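Local atomic coordinates of CBS domain protein (Bacillus anthracis, PDB entry 3LQN), a protein that is of unknown function but, as a tandem pair of CBS domains, probably acts as a regulatory module that senses adenosine-containing ligands, as relatives do. Residues Lys18-Ser23 with Arg135-Leu140; Val30-Gly35 with Lys59-Ile64; Ala67-Gly72 with Glu82-Met87; Pro98-Glu103 with Ala107-Met112; Phe118-Ala121 with Tyr127-Gly130. All coordinates share one frame; numbering follows the deposited sequence.

Interaction 1: Lys18-Ser23 with Arg135-Leu140. With SO4 (sulfate ion), chain G; SO4 (sulfate ion), chain D.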
# COMPACT_ATOMS: atom_id res chain seq x y z
N LYS A 18 -12.55 14.00 9.83
CA LYS A 18 -13.84 13.32 9.73
C LYS A 18 -14.51 13.44 8.38
O LYS A 18 -15.32 12.61 8.02
CB LYS A 18 -14.76 13.77 10.90
CG LYS A 18 -16.02 14.66 10.60
CD LYS A 18 -15.74 15.99 10.01
CE LYS A 18 -16.90 17.01 10.24
NZ LYS A 18 -18.10 17.03 9.33
N ASP A 19 -14.18 14.48 7.62
CA ASP A 19 -14.77 14.71 6.30
C ASP A 19 -14.12 13.87 5.19
O ASP A 19 -14.73 13.65 4.15
CB ASP A 19 -14.64 16.17 5.90
CG ASP A 19 -15.42 17.10 6.83
OD1 ASP A 19 -16.64 16.93 6.97
OD2 ASP A 19 -14.78 17.99 7.41
N LEU A 20 -12.89 13.45 5.44
CA LEU A 20 -12.09 12.73 4.45
C LEU A 20 -12.05 11.22 4.77
O LEU A 20 -11.69 10.39 3.91
CB LEU A 20 -10.63 13.21 4.50
CG LEU A 20 -10.25 14.64 4.05
CD1 LEU A 20 -8.78 14.94 4.28
CD2 LEU A 20 -10.58 14.86 2.62
N MET A 21 -12.35 10.86 6.00
CA MET A 21 -12.05 9.49 6.43
C MET A 21 -13.05 8.50 5.86
O MET A 21 -14.18 8.85 5.48
CB MET A 21 -11.99 9.37 7.95
CG MET A 21 -13.37 9.51 8.59
SD MET A 21 -13.30 9.37 10.36
CE MET A 21 -15.07 9.33 10.60
N ILE A 22 -12.62 7.24 5.80
CA ILE A 22 -13.55 6.17 5.52
C ILE A 22 -14.12 5.74 6.86
O ILE A 22 -13.39 5.45 7.78
CB ILE A 22 -12.76 4.96 4.88
CG1 ILE A 22 -12.20 5.30 3.50
CG2 ILE A 22 -13.63 3.76 4.82
CD1 ILE A 22 -11.10 4.26 3.05
N SER A 23 -15.45 5.70 6.97
CA SER A 23 -16.04 5.44 8.28
C SER A 23 -15.79 4.02 8.80
O SER A 23 -15.67 3.09 8.02
CB SER A 23 -17.53 5.74 8.23
OG SER A 23 -18.02 5.89 9.56
N ARG A 135 -5.21 8.28 -0.74
CA ARG A 135 -6.03 8.63 -1.90
C ARG A 135 -6.92 9.84 -1.63
O ARG A 135 -6.95 10.76 -2.42
CB ARG A 135 -6.86 7.45 -2.38
CG ARG A 135 -7.78 7.84 -3.52
CD ARG A 135 -8.42 6.62 -4.14
NE ARG A 135 -9.13 6.99 -5.36
CZ ARG A 135 -10.34 7.54 -5.38
NH1 ARG A 135 -10.99 7.78 -4.25
NH2 ARG A 135 -10.90 7.84 -6.54
N ALA A 136 -7.61 9.84 -0.49
CA ALA A 136 -8.48 10.93 -0.16
C ALA A 136 -7.72 12.28 -0.15
O ALA A 136 -8.19 13.28 -0.67
CB ALA A 136 -9.21 10.67 1.22
N ILE A 137 -6.53 12.30 0.46
CA ILE A 137 -5.75 13.54 0.42
C ILE A 137 -5.35 13.96 -1.01
O ILE A 137 -5.40 15.15 -1.38
CB ILE A 137 -4.52 13.45 1.35
CG1 ILE A 137 -4.94 13.73 2.79
CG2 ILE A 137 -3.51 14.51 0.98
CD1 ILE A 137 -5.52 12.58 3.51
N LEU A 138 -5.01 12.98 -1.83
CA LEU A 138 -4.53 13.23 -3.18
C LEU A 138 -5.68 13.62 -4.09
O LEU A 138 -5.52 14.43 -4.99
CB LEU A 138 -3.80 12.00 -3.74
CG LEU A 138 -2.40 11.73 -3.20
CD1 LEU A 138 -2.03 10.22 -3.33
CD2 LEU A 138 -1.35 12.59 -3.86
N LYS A 139 -6.84 13.04 -3.84
CA LYS A 139 -7.97 13.28 -4.71
C LYS A 139 -8.36 14.75 -4.52
O LYS A 139 -8.62 15.48 -5.47
CB LYS A 139 -9.08 12.30 -4.36
CG LYS A 139 -10.27 12.32 -5.27
CD LYS A 139 -11.39 11.46 -4.72
CE LYS A 139 -12.69 12.25 -4.69
NZ LYS A 139 -13.71 11.63 -3.79
N LEU A 140 -8.35 15.19 -3.26
CA LEU A 140 -8.61 16.57 -2.93
C LEU A 140 -7.56 17.53 -3.50
O LEU A 140 -7.90 18.59 -3.99
CB LEU A 140 -8.71 16.73 -1.41
CG LEU A 140 -9.15 18.11 -0.96
CD1 LEU A 140 -10.37 18.53 -1.73
CD2 LEU A 140 -9.44 18.10 0.52
S SO4 G . -14.26 9.08 -5.88
O1 SO4 G . -14.89 10.33 -5.45
O2 SO4 G . -15.30 8.12 -6.21
O3 SO4 G . -13.43 9.32 -7.06
O4 SO4 G . -13.43 8.55 -4.79
S SO4 D . -10.84 6.90 -0.23
O1 SO4 D . -11.10 7.66 0.99
O2 SO4 D . -12.05 6.15 -0.60
O3 SO4 D . -10.54 7.82 -1.33
O4 SO4 D . -9.74 5.97 0.02
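L20 meets A136, I137 and L140 where the short helix 17-20, which runs into strand 22-23 at the edge of the second CBS domain's sheet, packs on helix 134-144. CD1 of L20 lies 4.1 Å from I137 CD1 and its CD2 4.0 Å from L140 CD2, each pair of side chains crossing at about a right angle, which divides the leucine's methyls between residues about one turn apart. CG of L20 stands anti to the carbonyl carbon (chi1 -68°), which aims the fork at the helix. A136 meets the backbone of L20, its CB 3.7 Å from L20 O. No hydrogen bond joins the two segments; I15, F106 and L132 pack around L20.

Beside this apolar patch two sulfates, probably from the crystallisation liquor, gather near the start of helix 134-144. That of chain D rests against I22 and A136. The extended R135 side chain reaches both ions, while its NE forms a salt bridge with D115 of the second subunit. R135 NH1 donates at 2.6 Å to O4 of the chain G sulfate and at 3.0 Å to O3 of the chain D sulfate, which lies in the guanidinium plane, at its edge.

Interaction 2: Val30-Gly35 with Lys59-Ile64. With SO4 (sulfate ion), chain C; SO4 (sulfate ion), chain F.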
# COMPACT_ATOMS: atom_id res chain seq x y z
N VAL A 30 -9.68 -6.70 13.69
CA VAL A 30 -9.49 -7.88 14.51
C VAL A 30 -9.22 -7.46 15.96
O VAL A 30 -9.08 -6.27 16.25
CB VAL A 30 -8.30 -8.77 13.95
CG1 VAL A 30 -8.73 -9.41 12.62
CG2 VAL A 30 -7.03 -7.91 13.77
N GLN A 31 -9.06 -8.43 16.85
CA GLN A 31 -8.73 -8.24 18.28
C GLN A 31 -7.38 -8.83 18.63
O GLN A 31 -6.91 -9.70 17.92
CB GLN A 31 -9.79 -8.97 19.13
CG GLN A 31 -11.15 -8.37 18.95
CD GLN A 31 -12.06 -8.65 20.13
OE1 GLN A 31 -12.65 -7.74 20.70
NE2 GLN A 31 -12.14 -9.91 20.53
N ILE A 32 -6.75 -8.39 19.72
CA ILE A 32 -5.34 -8.85 20.02
C ILE A 32 -5.10 -10.38 20.15
O ILE A 32 -3.99 -10.93 19.86
CB ILE A 32 -4.69 -8.10 21.27
CG1 ILE A 32 -5.43 -8.47 22.55
CG2 ILE A 32 -4.66 -6.56 21.05
CD1 ILE A 32 -4.60 -8.27 23.83
N GLY A 33 -6.12 -11.07 20.60
CA GLY A 33 -6.04 -12.50 20.75
C GLY A 33 -6.46 -13.29 19.55
O GLY A 33 -6.39 -14.51 19.60
N ASN A 34 -6.90 -12.63 18.46
CA ASN A 34 -7.16 -13.40 17.23
C ASN A 34 -5.90 -14.08 16.69
O ASN A 34 -4.81 -13.52 16.79
CB ASN A 34 -7.77 -12.52 16.14
CG ASN A 34 -9.25 -12.18 16.40
OD1 ASN A 34 -9.72 -11.14 16.04
ND2 ASN A 34 -9.96 -13.09 17.07
N GLY A 35 -6.06 -15.28 16.13
CA GLY A 35 -5.00 -16.00 15.39
C GLY A 35 -4.54 -15.26 14.15
O GLY A 35 -5.29 -14.46 13.58
N LYS A 59 -12.01 0.32 21.08
CA LYS A 59 -10.90 1.25 21.20
C LYS A 59 -9.71 0.72 20.43
O LYS A 59 -9.49 -0.48 20.33
CB LYS A 59 -10.56 1.54 22.68
CG LYS A 59 -11.65 2.43 23.27
CD LYS A 59 -11.53 2.68 24.76
CE LYS A 59 -12.68 3.58 25.19
NZ LYS A 59 -12.24 4.52 26.27
N LEU A 60 -8.94 1.64 19.86
CA LEU A 60 -7.81 1.33 19.00
C LEU A 60 -6.58 0.93 19.80
O LEU A 60 -6.14 1.68 20.69
CB LEU A 60 -7.53 2.58 18.13
CG LEU A 60 -6.40 2.37 17.15
CD1 LEU A 60 -6.78 1.23 16.10
CD2 LEU A 60 -6.03 3.72 16.49
N HIS A 61 -6.03 -0.25 19.51
CA HIS A 61 -4.78 -0.77 20.10
C HIS A 61 -3.59 -0.73 19.17
O HIS A 61 -2.45 -0.60 19.60
CB HIS A 61 -4.99 -2.19 20.59
CG HIS A 61 -5.64 -2.27 21.93
ND1 HIS A 61 -5.11 -3.01 22.96
CD2 HIS A 61 -6.74 -1.66 22.41
CE1 HIS A 61 -5.89 -2.87 24.03
NE2 HIS A 61 -6.88 -2.05 23.72
N GLY A 62 -3.83 -0.85 17.88
CA GLY A 62 -2.72 -0.89 16.97
C GLY A 62 -3.23 -1.19 15.60
O GLY A 62 -4.43 -1.20 15.39
N LEU A 63 -2.31 -1.47 14.69
CA LEU A 63 -2.66 -1.79 13.30
C LEU A 63 -2.01 -3.12 12.98
O LEU A 63 -0.91 -3.41 13.47
CB LEU A 63 -2.04 -0.81 12.33
CG LEU A 63 -2.78 0.41 11.77
CD1 LEU A 63 -1.91 1.12 10.68
CD2 LEU A 63 -4.12 -0.01 11.19
N ILE A 64 -2.61 -3.90 12.08
CA ILE A 64 -1.90 -5.10 11.59
C ILE A 64 -2.02 -5.12 10.12
O ILE A 64 -3.12 -4.85 9.62
CB ILE A 64 -2.38 -6.38 12.28
CG1 ILE A 64 -1.58 -7.59 11.75
CG2 ILE A 64 -3.91 -6.61 12.09
CD1 ILE A 64 -1.85 -8.91 12.57
S SO4 C . -9.11 -17.18 16.25
O1 SO4 C . -9.11 -17.13 17.72
O2 SO4 C . -10.50 -17.37 15.86
O3 SO4 C . -8.72 -15.87 15.84
O4 SO4 C . -8.25 -18.21 15.76
S SO4 F . -13.66 -12.84 17.74
O1 SO4 F . -12.40 -12.74 18.49
O2 SO4 F . -14.64 -13.58 18.54
O3 SO4 F . -14.19 -11.51 17.49
O4 SO4 F . -13.44 -13.53 16.46
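The imidazole of H61 is met obliquely by I32, whose CG2 comes to 4.1 Å from H61 ND1. The far nitrogen, NE2, is hydrogen-bonded to D55, which ties down the ring's polar end. I32 reaches the histidine with CG2 because CG1 takes the position between backbone N and carbonyl carbon (chi1 66°), leaving CG2 anti to the carbonyl carbon.

The second flat group, the N34 amide, is fixed from both ends. Its OD1 accepts Q31 N at 2.9 Å, nearly straight (170°), with the donor well above the carbonyl plane, and its ND2 donates to O1 of the chain F sulfate at 2.8 Å. The Q31-N34 OD1 hydrogen bond spans a type I turn, closed by N34 N to Q31 O at 3.0 Å, just ahead of helix 36-46 in the first CBS domain. In strand 60-65, H61 and G62 both face V53 in a classic beta bulge. Deeper in, V30 CG2 touches I64 CG2 at 3.8 Å, the two side chains crossing at about a right angle among I51, V53, V89 and V92. At the helix start, G35 N, at the N-cap residue, donates to O3 of the chain C sulfate at 2.7 Å.

Interaction 3: Ala67-Gly72 with Glu82-Met87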
# COMPACT_ATOMS: atom_id res chain seq x y z
N ALA A 67 1.86 -7.16 5.30
CA ALA A 67 3.30 -7.07 5.45
C ALA A 67 3.77 -7.55 6.87
O ALA A 67 4.78 -8.28 6.96
CB ALA A 67 3.82 -5.66 5.10
N MET A 68 3.12 -7.12 7.94
CA MET A 68 3.56 -7.44 9.31
C MET A 68 3.42 -8.96 9.53
O MET A 68 4.30 -9.61 10.09
CB MET A 68 2.74 -6.73 10.39
CG MET A 68 3.00 -5.25 10.46
SD MET A 68 1.82 -4.52 11.59
CE MET A 68 1.60 -2.95 10.79
N ILE A 69 2.33 -9.48 9.01
CA ILE A 69 2.11 -10.92 9.11
C ILE A 69 3.15 -11.75 8.39
O ILE A 69 3.74 -12.69 8.99
CB ILE A 69 0.70 -11.29 8.65
CG1 ILE A 69 -0.31 -10.64 9.64
CG2 ILE A 69 0.54 -12.85 8.69
CD1 ILE A 69 -1.84 -10.94 9.23
N LEU A 70 3.38 -11.43 7.11
CA LEU A 70 4.36 -12.19 6.32
C LEU A 70 5.81 -11.99 6.88
O LEU A 70 6.57 -12.93 6.97
CB LEU A 70 4.29 -11.78 4.85
CG LEU A 70 2.91 -12.06 4.25
CD1 LEU A 70 2.88 -11.51 2.79
CD2 LEU A 70 2.60 -13.58 4.31
N ASP A 71 6.12 -10.78 7.35
CA ASP A 71 7.45 -10.53 7.95
C ASP A 71 7.63 -11.41 9.19
O ASP A 71 8.73 -11.87 9.53
CB ASP A 71 7.56 -9.06 8.41
CG ASP A 71 7.81 -8.11 7.25
OD1 ASP A 71 8.01 -8.61 6.14
OD2 ASP A 71 7.77 -6.89 7.44
N GLY A 72 6.53 -11.66 9.86
CA GLY A 72 6.50 -12.42 11.08
C GLY A 72 6.77 -13.88 10.83
O GLY A 72 7.12 -14.58 11.76
N GLU A 82 3.19 -22.38 7.90
CA GLU A 82 2.74 -23.32 8.91
C GLU A 82 2.80 -22.70 10.29
O GLU A 82 2.07 -23.11 11.20
CB GLU A 82 3.59 -24.60 8.88
CG GLU A 82 5.03 -24.38 9.30
CD GLU A 82 5.93 -23.89 8.16
OE1 GLU A 82 5.42 -23.68 7.03
OE2 GLU A 82 7.15 -23.72 8.41
N ARG A 83 3.67 -21.71 10.45
CA ARG A 83 3.70 -20.97 11.73
C ARG A 83 2.47 -20.16 12.07
O ARG A 83 2.29 -19.79 13.25
CB ARG A 83 4.92 -20.06 11.81
CG ARG A 83 6.26 -20.78 11.56
CD ARG A 83 7.31 -20.44 12.58
NE ARG A 83 7.74 -19.06 12.55
CZ ARG A 83 7.59 -18.22 13.57
NH1 ARG A 83 8.00 -16.96 13.46
NH2 ARG A 83 7.02 -18.63 14.70
N LEU A 84 1.65 -19.80 11.09
CA LEU A 84 0.55 -18.90 11.40
C LEU A 84 -0.43 -19.47 12.39
O LEU A 84 -0.97 -18.72 13.18
CB LEU A 84 -0.23 -18.45 10.15
CG LEU A 84 0.63 -17.68 9.13
CD1 LEU A 84 -0.20 -17.63 7.82
CD2 LEU A 84 0.97 -16.30 9.71
N GLU A 85 -0.61 -20.79 12.34
CA GLU A 85 -1.58 -21.48 13.18
C GLU A 85 -1.27 -21.28 14.67
O GLU A 85 -2.15 -21.36 15.52
CB GLU A 85 -1.55 -22.99 12.85
CG GLU A 85 -2.55 -23.81 13.65
CD GLU A 85 -2.50 -25.31 13.35
OE1 GLU A 85 -1.42 -25.95 13.50
OE2 GLU A 85 -3.57 -25.85 12.99
N GLU A 86 -0.00 -21.01 14.98
CA GLU A 86 0.47 -20.91 16.36
C GLU A 86 0.56 -19.47 16.87
O GLU A 86 0.86 -19.27 18.03
CB GLU A 86 1.89 -21.52 16.51
CG GLU A 86 2.32 -22.58 15.46
CD GLU A 86 3.84 -22.84 15.50
OE1 GLU A 86 4.35 -23.62 14.66
OE2 GLU A 86 4.54 -22.27 16.37
N MET A 87 0.34 -18.48 16.00
CA MET A 87 0.56 -17.09 16.34
C MET A 87 -0.68 -16.27 16.46
O MET A 87 -1.73 -16.59 15.88
CB MET A 87 1.43 -16.46 15.24
CG MET A 87 2.75 -17.25 15.13
SD MET A 87 3.77 -16.69 13.75
CE MET A 87 4.33 -15.14 14.30
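I69 lays its CG2 branch against L84 CD2 at 3.6 Å, the side chains crossing at about a right angle. In I69 it is CG2 that stands anti to the backbone N, with CG1 beside that nitrogen (chi1 -65°), so the short branch touches the leucine. L84, buried like I69, brings the end of its side chain nearer to helix 66-72 than its CB direction alone would suggest.

The other half of the contact collects around the carbonyl of G72. M87 CE lies 3.8 Å from G72 O, and R83 NH1 is 3.1 Å from the same oxygen, approaching obliquely to the guanidinium. M87 is extended as far as SD and then turns at its last torsion (chi3 72°), and its sulfur sits 3.8 Å above one face of the R83 guanidinium, displaced toward the rim. The R83 chain, bent at chi2 and chi3, folds back so that its guanidinium and the M87 methyl lie side by side near G72 O.

Helix 66-72 here meets the connection between it and strand 99-101, packed by the 3-10 segment that includes E82-E86. Helix 36-46 borders both segments, with L43 against I69, E37 against L84 and L36 against M87. On the dimer side, T66 of the second subunit packs on L70, and F81 of the second subunit packs on L84.

Interaction 4: Pro98-Glu103 with Ala107-Met112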
# COMPACT_ATOMS: atom_id res chain seq x y z
N PRO A 98 0.19 6.04 13.55
CA PRO A 98 -0.39 7.35 13.25
C PRO A 98 -1.88 7.41 13.62
O PRO A 98 -2.67 6.61 13.10
CB PRO A 98 -0.19 7.45 11.72
CG PRO A 98 -0.32 6.01 11.25
CD PRO A 98 0.49 5.28 12.31
N VAL A 99 -2.27 8.34 14.48
CA VAL A 99 -3.68 8.53 14.83
C VAL A 99 -4.09 10.01 14.85
O VAL A 99 -3.39 10.87 15.41
CB VAL A 99 -4.04 7.87 16.19
CG1 VAL A 99 -5.50 8.14 16.55
CG2 VAL A 99 -3.81 6.35 16.13
N LEU A 100 -5.22 10.31 14.23
CA LEU A 100 -5.72 11.68 14.19
C LEU A 100 -7.10 11.69 14.85
O LEU A 100 -7.77 10.70 14.87
CB LEU A 100 -5.82 12.20 12.77
CG LEU A 100 -4.43 12.41 12.16
CD1 LEU A 100 -4.57 12.87 10.77
CD2 LEU A 100 -3.61 13.42 12.95
N LYS A 101 -7.48 12.84 15.39
CA LYS A 101 -8.84 13.05 15.92
C LYS A 101 -9.76 13.48 14.78
O LYS A 101 -9.30 14.01 13.75
CB LYS A 101 -8.81 14.21 16.93
CG LYS A 101 -7.80 14.09 18.04
CD LYS A 101 -8.36 14.77 19.29
CE LYS A 101 -9.63 14.06 19.74
NZ LYS A 101 -10.67 14.95 20.37
N LEU A 102 -11.04 13.28 14.96
CA LEU A 102 -12.03 13.66 13.96
C LEU A 102 -11.91 15.11 13.55
O LEU A 102 -12.16 15.43 12.40
CB LEU A 102 -13.43 13.47 14.57
CG LEU A 102 -13.84 12.08 14.99
CD1 LEU A 102 -15.01 12.20 15.97
CD2 LEU A 102 -14.24 11.29 13.74
N GLU A 103 -11.57 15.98 14.50
CA GLU A 103 -11.50 17.41 14.22
C GLU A 103 -10.13 17.89 13.77
O GLU A 103 -9.96 19.08 13.51
CB GLU A 103 -12.01 18.26 15.40
CG GLU A 103 -11.17 18.16 16.66
CD GLU A 103 -11.69 17.09 17.59
OE1 GLU A 103 -12.03 16.00 17.10
OE2 GLU A 103 -11.77 17.34 18.81
N ALA A 107 -4.38 20.03 6.83
CA ALA A 107 -2.95 20.24 6.88
C ALA A 107 -2.23 19.15 7.68
O ALA A 107 -1.18 18.65 7.27
CB ALA A 107 -2.65 21.60 7.47
N LYS A 108 -2.78 18.82 8.84
CA LYS A 108 -2.17 17.84 9.73
C LYS A 108 -2.19 16.45 9.10
O LYS A 108 -1.20 15.68 9.19
CB LYS A 108 -2.88 17.85 11.07
CG LYS A 108 -2.26 16.95 12.13
CD LYS A 108 -2.84 17.29 13.49
CE LYS A 108 -2.07 16.64 14.63
NZ LYS A 108 -2.33 17.33 15.93
N ALA A 109 -3.29 16.13 8.44
CA ALA A 109 -3.42 14.82 7.76
C ALA A 109 -2.48 14.73 6.57
O ALA A 109 -1.78 13.74 6.41
CB ALA A 109 -4.85 14.58 7.31
N LEU A 110 -2.51 15.75 5.70
CA LEU A 110 -1.61 15.75 4.55
C LEU A 110 -0.17 15.48 4.96
O LEU A 110 0.51 14.64 4.38
CB LEU A 110 -1.66 17.10 3.83
CG LEU A 110 -0.53 17.34 2.80
CD1 LEU A 110 -0.60 16.34 1.67
CD2 LEU A 110 -0.69 18.73 2.29
N GLU A 111 0.30 16.22 5.96
CA GLU A 111 1.64 15.98 6.48
C GLU A 111 1.84 14.54 7.00
O GLU A 111 2.84 13.87 6.67
CB GLU A 111 1.96 16.98 7.58
CG GLU A 111 3.31 16.77 8.19
CD GLU A 111 3.62 17.79 9.25
OE1 GLU A 111 4.75 18.33 9.24
OE2 GLU A 111 2.73 18.04 10.10
N MET A 112 0.92 14.07 7.83
CA MET A 112 1.02 12.68 8.31
C MET A 112 1.06 11.65 7.18
O MET A 112 1.76 10.64 7.30
CB MET A 112 -0.14 12.33 9.28
CG MET A 112 0.21 11.19 10.20
SD MET A 112 -0.95 11.07 11.57
CE MET A 112 -0.35 12.30 12.74
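L100 and M112 slide past each other in opposite directions, with M112 CE only 3.5 Å from L100 CD2, tighter than ordinary carbon-carbon contact. The methionine sulfur lies 3.8 Å from L100 CG and also reaches P98, whose CB is 3.7 Å from M112 SD. The other leucine methyl, CD1, turns to the helix backbone instead: it is 3.8 Å from A109 CA and nearly as close to the alanine CB. K108 contributes carbon alone to this contact. Its extended chain runs alongside CD2 of L100, with CG at 3.9 Å and CE at a similar distance. L100 is therefore bracketed by three residues of helix 106-115, one methyl against A109 and the other between K108 and M112.

Two torsions set this up. M112 CG stands anti to the backbone N (chi1 -157°), carrying the chain across toward the strand, and the bend at chi3 (-82°) curls CE onto the leucine. The surrounding topology is a beta-alpha-beta crossover, strand 99-101, helix 106-115, strand 118-122, within the second CBS domain. Strand and helix axes run close to antiparallel (172°) and 10.0 Å apart, a spacing bridged by these side chains.

Farther out, I119 packs against P98, L100 and M112, and L132 backs L100 and A109. Backbone hydrogen bonds from L100 to C120 and V122 hold the strand in its sheet. The turn into the helix has its own polar ties: D104 OD2 is hydrogen-bonded to K101 N, S105 OG to K108 N, and K101 NZ forms a salt bridge with E103 OE2 at 3.1 Å.

Interaction 5: Phe118-Ala121 with Tyr127-Gly130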
# COMPACT_ATOMS: atom_id res chain seq x y z
N PHE A 118 -1.72 4.95 5.78
CA PHE A 118 -2.98 5.18 6.43
C PHE A 118 -3.00 5.29 7.93
O PHE A 118 -2.21 4.72 8.70
CB PHE A 118 -4.16 4.42 5.79
CG PHE A 118 -4.59 3.18 6.52
CD1 PHE A 118 -5.05 3.24 7.84
CD2 PHE A 118 -4.63 1.96 5.85
CE1 PHE A 118 -5.48 2.08 8.50
CE2 PHE A 118 -5.07 0.84 6.47
CZ PHE A 118 -5.51 0.89 7.81
N ILE A 119 -3.97 6.09 8.31
CA ILE A 119 -3.95 6.71 9.59
C ILE A 119 -5.31 6.44 10.15
O ILE A 119 -6.33 6.58 9.46
CB ILE A 119 -3.79 8.19 9.39
CG1 ILE A 119 -2.40 8.50 8.80
CG2 ILE A 119 -4.06 8.95 10.71
CD1 ILE A 119 -2.38 9.83 8.00
N CYS A 120 -5.33 6.10 11.43
CA CYS A 120 -6.57 5.83 12.08
C CYS A 120 -7.06 7.10 12.72
O CYS A 120 -6.29 7.86 13.29
CB CYS A 120 -6.34 4.77 13.17
SG CYS A 120 -5.93 3.11 12.52
N ALA A 121 -8.37 7.29 12.65
CA ALA A 121 -9.08 8.38 13.28
C ALA A 121 -9.73 7.82 14.53
O ALA A 121 -10.33 6.77 14.47
CB ALA A 121 -10.13 8.89 12.35
N TYR A 127 -12.13 5.77 20.89
CA TYR A 127 -12.90 4.83 20.10
C TYR A 127 -12.40 4.99 18.68
O TYR A 127 -12.19 6.12 18.22
CB TYR A 127 -14.42 5.11 20.15
CG TYR A 127 -15.02 4.84 21.54
CD1 TYR A 127 -15.30 3.54 21.97
CD2 TYR A 127 -15.30 5.88 22.41
CE1 TYR A 127 -15.83 3.29 23.26
CE2 TYR A 127 -15.82 5.65 23.68
CZ TYR A 127 -16.08 4.36 24.09
OH TYR A 127 -16.60 4.18 25.36
N PHE A 128 -12.32 3.89 17.96
CA PHE A 128 -11.96 3.91 16.54
C PHE A 128 -13.15 4.46 15.72
O PHE A 128 -14.27 3.99 15.88
CB PHE A 128 -11.63 2.47 16.13
CG PHE A 128 -11.40 2.30 14.67
CD1 PHE A 128 -10.36 2.96 14.04
CD2 PHE A 128 -12.27 1.54 13.92
CE1 PHE A 128 -10.14 2.81 12.66
CE2 PHE A 128 -12.07 1.41 12.54
CZ PHE A 128 -11.01 2.04 11.92
N GLU A 129 -12.88 5.41 14.82
CA GLU A 129 -13.92 6.15 14.09
C GLU A 129 -13.84 6.01 12.58
O GLU A 129 -14.83 6.26 11.86
CB GLU A 129 -13.80 7.65 14.44
CG GLU A 129 -14.16 7.90 15.89
CD GLU A 129 -15.60 7.49 16.20
OE1 GLU A 129 -15.88 7.03 17.35
OE2 GLU A 129 -16.47 7.64 15.31
N GLY A 130 -12.66 5.64 12.10
CA GLY A 130 -12.43 5.47 10.68
C GLY A 130 -10.94 5.46 10.30
O GLY A 130 -10.04 5.56 11.14
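With CG anti to the backbone N (chi1 173°), F128 swings its ring back over its own strand and toward C120, whose SG stands beside its backbone N. SG ends 4.2 Å from F128 CE1 and 5.4 Å from the ring centroid, an oblique cysteine sulfur-aromatic contact. The same ring brings CD1 to 3.8 Å from A121 O, while G130 N lies above one face, offset toward the rim.

The backbone carries the polar part. A121 N donates to G130 O at 2.8 Å, almost straight at 174°, and E129 N donates to A121 O at 2.9 Å in a more bent bond. A121 and G130 form an antiparallel hydrogen-bonded pair, but E129 and G130 both face A121, which defines a classic beta bulge. The short strand segments run at 127° to each other. G130 has backbone angles at which a CB would jam against the preceding carbonyl oxygen. A121 CB packs 3.5 Å from G130 O.

The hairpin formed by strands 118-122 and 128-133 lies in the middle of the second CBS domain's sheet, with strand 99-101 beyond the first of them and strand 22-23 beyond the second. Helix 106-115 packs through M112 and T113 on I119. From the first CBS domain, strand 60-65 brings L60 and L63 to C120, and strand 50-54 brings P52 and L54 to F128.

How the interactions relate
From the N terminus, interaction 1 opens first and closes last: K18-S23 waits for R135-L140, 112 residues on, and the other four contacts all lie within that span in series, none crossing. Interaction 2 closes a loop around helix 36-46 in the first CBS domain. Interaction 3 follows directly, since strand 60-65 leads into helix 66-72, and I64 touches I69. Interactions 4 and 5 then build the second domain, joined by backbone bonds between P98, L100 and C120. L60 and L63 of interaction 2 pack on interaction 5, joining the two domains. Interactions 1 and 3, with centres about 31 Å apart, both touch the second subunit, as does interaction 4.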